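Local structure of uncharacterized protein (Archaeoglobus fulgidus, 3LOT) at residues D[174-179]-D[200-205]. The protein is probably a zinc-dependent enzyme of the beta-keto acid cleavage family, acting on 3-keto-5-aminohexanoate or a related keto acid. Numbering follows the deposited sequence.
Sequences ECYDIG and QFIHGI
E174 and C175 pair with Q200 and F201 as neighbouring parallel strands of the TIM barrel. The strands are 170-175 and 197-203, and helix 178-189 connects them in a beta-alpha-beta unit. Two backbone bonds hold the register: C175 N donates to Q200 O (2.8 Å), and I202 N donates to C175 O (2.9 Å).

E174 and Q200 point into the barrel and lie side by side. The E174 chain bends at chi2 (-61°), which turns CD off the line of the chain. In this conformer, one of two modelled, E174 OE1 accepts a nearly straight bond from Q200 NE2 at 3.1 Å, through the syn lone pair and in the plane of the amide. The bond may not hold in the other. The other amide atom, Q200 OE1, is hydrogen-bonded to S235 OG on the next strand. An alanine at Q200 would remove the amide, and would probably leave E174 OE1 without this donor and S235 OG without this partner. The E174 side chain lies about 5 Å from that of the zinc ligand H50, so the pair borders the metal site.

C175 and F201 point to the opposite face, where F201 meets W234. Beyond the strand end, Y176 turns its ring beside I202. I202 CB sits over one face of the Y176 ring, 4.1 Å from its centroid, a CH-pi contact. I202 chi2 is near anti (-165°), which extends CD1 to the phenol end, 3.6 Å from Y176 CZ. I205 CG1 meets the ring in its plane, at the edge, 3.8 Å from Y176 CD2.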
ATOM      1  N   GLU D 174      -3.858   1.105  22.783  0.60 13.80           N
ATOM      2  CA  GLU D 174      -3.446   2.307  22.084  0.60 13.37           C
ATOM      3  C   GLU D 174      -2.212   1.927  21.293  0.60 12.68           C
ATOM      4  O   GLU D 174      -1.266   1.353  21.865  0.60 11.56           O
ATOM      5  CB  GLU D 174      -3.117   3.419  23.073  0.60 14.13           C
ATOM      6  CG  GLU D 174      -4.106   3.560  24.242  0.60 15.87           C
ATOM      7  CD  GLU D 174      -5.530   3.875  23.821  0.60 18.08           C
ATOM      8  OE1 GLU D 174      -5.745   4.385  22.697  0.60 20.30           O
ATOM      9  OE2 GLU D 174      -6.448   3.595  24.630  0.60 21.63           O
ATOM     10  N   CYS D 175      -2.268   2.165  19.991  1.00 11.36           N
ATOM     11  CA  CYS D 175      -1.155   1.920  19.108  1.00 13.02           C
ATOM     12  C   CYS D 175      -0.720   3.172  18.354  1.00 12.26           C
ATOM     13  O   CYS D 175      -1.511   3.771  17.646  1.00 12.84           O
ATOM     14  CB  CYS D 175      -1.498   0.859  18.076  1.00 12.81           C
ATOM     15  SG  CYS D 175      -1.925  -0.766  18.837  1.00 16.03           S
ATOM     16  N   TYR D 176       0.557   3.513  18.504  1.00 12.42           N
ATOM     17  CA  TYR D 176       1.144   4.734  17.937  1.00 13.24           C
ATOM     18  C   TYR D 176       2.103   4.460  16.775  1.00 13.92           C
ATOM     19  O   TYR D 176       2.769   5.394  16.278  1.00 13.82           O
ATOM     20  CB  TYR D 176       1.934   5.517  18.991  1.00 13.65           C
ATOM     21  CG  TYR D 176       1.160   6.023  20.181  1.00 15.36           C
ATOM     22  CD1 TYR D 176       0.798   5.159  21.204  1.00 15.44           C
ATOM     23  CD2 TYR D 176       0.864   7.371  20.315  1.00 16.50           C
ATOM     24  CE1 TYR D 176       0.114   5.618  22.341  1.00 19.15           C
ATOM     25  CE2 TYR D 176       0.176   7.848  21.419  1.00 20.75           C
ATOM     26  CZ  TYR D 176      -0.190   6.966  22.439  1.00 19.97           C
ATOM     27  OH  TYR D 176      -0.889   7.433  23.523  1.00 22.78           O
ATOM     28  N   ASP D 177       2.226   3.184  16.377  1.00 13.44           N
ATOM     29  CA  ASP D 177       3.147   2.796  15.307  1.00 13.36           C
ATOM     30  C   ASP D 177       2.826   1.348  14.872  1.00 12.77           C
ATOM     31  O   ASP D 177       2.119   0.606  15.568  1.00 11.67           O
ATOM     32  CB  ASP D 177       4.593   2.850  15.822  1.00 13.51           C
ATOM     33  CG  ASP D 177       5.589   3.313  14.789  1.00 13.84           C
ATOM     34  OD1 ASP D 177       5.378   3.191  13.547  1.00 15.79           O
ATOM     35  OD2 ASP D 177       6.647   3.808  15.252  1.00 19.77           O
ATOM     36  N   ILE D 178       3.373   0.969  13.732  1.00 13.62           N
ATOM     37  CA  ILE D 178       3.193  -0.370  13.167  1.00 12.95           C
ATOM     38  C   ILE D 178       3.739  -1.423  14.125  1.00 13.14           C
ATOM     39  O   ILE D 178       3.117  -2.472  14.322  1.00 12.73           O
ATOM     40  CB  ILE D 178       3.821  -0.477  11.784  1.00 12.70           C
ATOM     41  CG1 ILE D 178       3.211   0.595  10.848  1.00 13.78           C
ATOM     42  CG2 ILE D 178       3.663  -1.924  11.210  1.00 12.76           C
ATOM     43  CD1 ILE D 178       1.697   0.519  10.749  1.00 12.08           C
ATOM     44  N   GLY D 179       4.912  -1.181  14.702  1.00 13.41           N
ATOM     45  CA  GLY D 179       5.507  -2.142  15.639  1.00 13.96           C
ATOM     46  C   GLY D 179       4.615  -2.465  16.820  1.00 13.63           C
ATOM     47  O   GLY D 179       4.685  -3.539  17.407  1.00 13.59           O
ATOM     48  N   GLN D 200      -6.960   1.440  19.239  1.00 14.15           N
ATOM     49  CA  GLN D 200      -7.037   2.800  18.834  1.00 14.63           C
ATOM     50  C   GLN D 200      -5.721   3.208  18.176  1.00 14.88           C
ATOM     51  O   GLN D 200      -4.634   2.992  18.715  1.00 16.42           O
ATOM     52  CB  GLN D 200      -7.345   3.638  20.032  1.00 15.11           C
ATOM     53  CG  GLN D 200      -7.464   5.128  19.764  1.00 17.44           C
ATOM     54  CD  GLN D 200      -8.592   5.691  20.559  1.00 21.78           C
ATOM     55  OE1 GLN D 200      -9.594   6.103  20.007  1.00 18.68           O
ATOM     56  NE2 GLN D 200      -8.468   5.629  21.883  1.00 28.79           N
ATOM     57  N   PHE D 201      -5.832   3.753  16.993  1.00 13.45           N
ATOM     58  CA  PHE D 201      -4.679   4.119  16.214  1.00 13.25           C
ATOM     59  C   PHE D 201      -4.465   5.610  16.460  1.00 13.08           C
ATOM     60  O   PHE D 201      -5.416   6.379  16.288  1.00 14.25           O
ATOM     61  CB  PHE D 201      -4.956   3.875  14.746  1.00 13.22           C
ATOM     62  CG  PHE D 201      -5.292   2.438  14.392  1.00 14.72           C
ATOM     63  CD1 PHE D 201      -4.699   1.378  15.024  1.00 13.61           C
ATOM     64  CD2 PHE D 201      -6.152   2.169  13.330  1.00 15.04           C
ATOM     65  CE1 PHE D 201      -4.976   0.076  14.622  1.00 14.05           C
ATOM     66  CE2 PHE D 201      -6.430   0.860  12.954  1.00 14.45           C
ATOM     67  CZ  PHE D 201      -5.851  -0.173  13.611  1.00 13.75           C
ATOM     68  N   ILE D 202      -3.275   6.000  16.928  1.00 12.16           N
ATOM     69  CA  ILE D 202      -2.982   7.399  17.292  1.00 12.12           C
ATOM     70  C   ILE D 202      -1.904   7.967  16.366  1.00 11.93           C
ATOM     71  O   ILE D 202      -0.766   7.471  16.303  1.00 12.38           O
ATOM     72  CB  ILE D 202      -2.569   7.541  18.748  1.00 13.32           C
ATOM     73  CG1 ILE D 202      -3.654   6.872  19.662  1.00 14.99           C
ATOM     74  CG2 ILE D 202      -2.389   9.029  19.124  1.00 11.54           C
ATOM     75  CD1 ILE D 202      -3.581   7.240  21.162  1.00 17.47           C
ATOM     76  N   HIS D 203      -2.271   9.010  15.649  1.00 11.37           N
ATOM     77  CA  HIS D 203      -1.440   9.547  14.563  1.00 11.30           C
ATOM     78  C   HIS D 203      -0.979  10.943  14.887  1.00 12.13           C
ATOM     79  O   HIS D 203      -1.791  11.799  15.242  1.00 12.87           O
ATOM     80  CB  HIS D 203      -2.250   9.515  13.244  1.00 11.08           C
ATOM     81  CG  HIS D 203      -2.431   8.123  12.693  1.00 10.63           C
ATOM     82  ND1 HIS D 203      -1.640   7.608  11.683  1.00  8.12           N
ATOM     83  CD2 HIS D 203      -3.285   7.130  13.041  1.00 10.48           C
ATOM     84  CE1 HIS D 203      -2.013   6.369  11.421  1.00  9.99           C
ATOM     85  NE2 HIS D 203      -2.998   6.043  12.247  1.00 13.05           N
ATOM     86  N   GLY D 204       0.317  11.171  14.740  1.00 11.90           N
ATOM     87  CA  GLY D 204       0.894  12.495  14.777  1.00 11.87           C
ATOM     88  C   GLY D 204       1.733  12.804  16.005  1.00 11.39           C
ATOM     89  O   GLY D 204       2.057  13.946  16.233  1.00 12.22           O
ATOM     90  N   ILE D 205       2.053  11.827  16.833  1.00 11.95           N
ATOM     91  CA  ILE D 205       2.931  12.056  17.969  1.00 11.89           C
ATOM     92  C   ILE D 205       4.390  12.036  17.490  1.00 12.46           C
ATOM     93  O   ILE D 205       4.777  11.208  16.643  1.00 11.38           O
ATOM     94  CB  ILE D 205       2.726  11.025  19.111  1.00 11.63           C
ATOM     95  CG1 ILE D 205       1.294  11.087  19.643  1.00 12.97           C
ATOM     96  CG2 ILE D 205       3.736  11.253  20.249  1.00 13.16           C
ATOM     97  CD1 ILE D 205       0.837  12.414  20.118  1.00 13.24           C
TER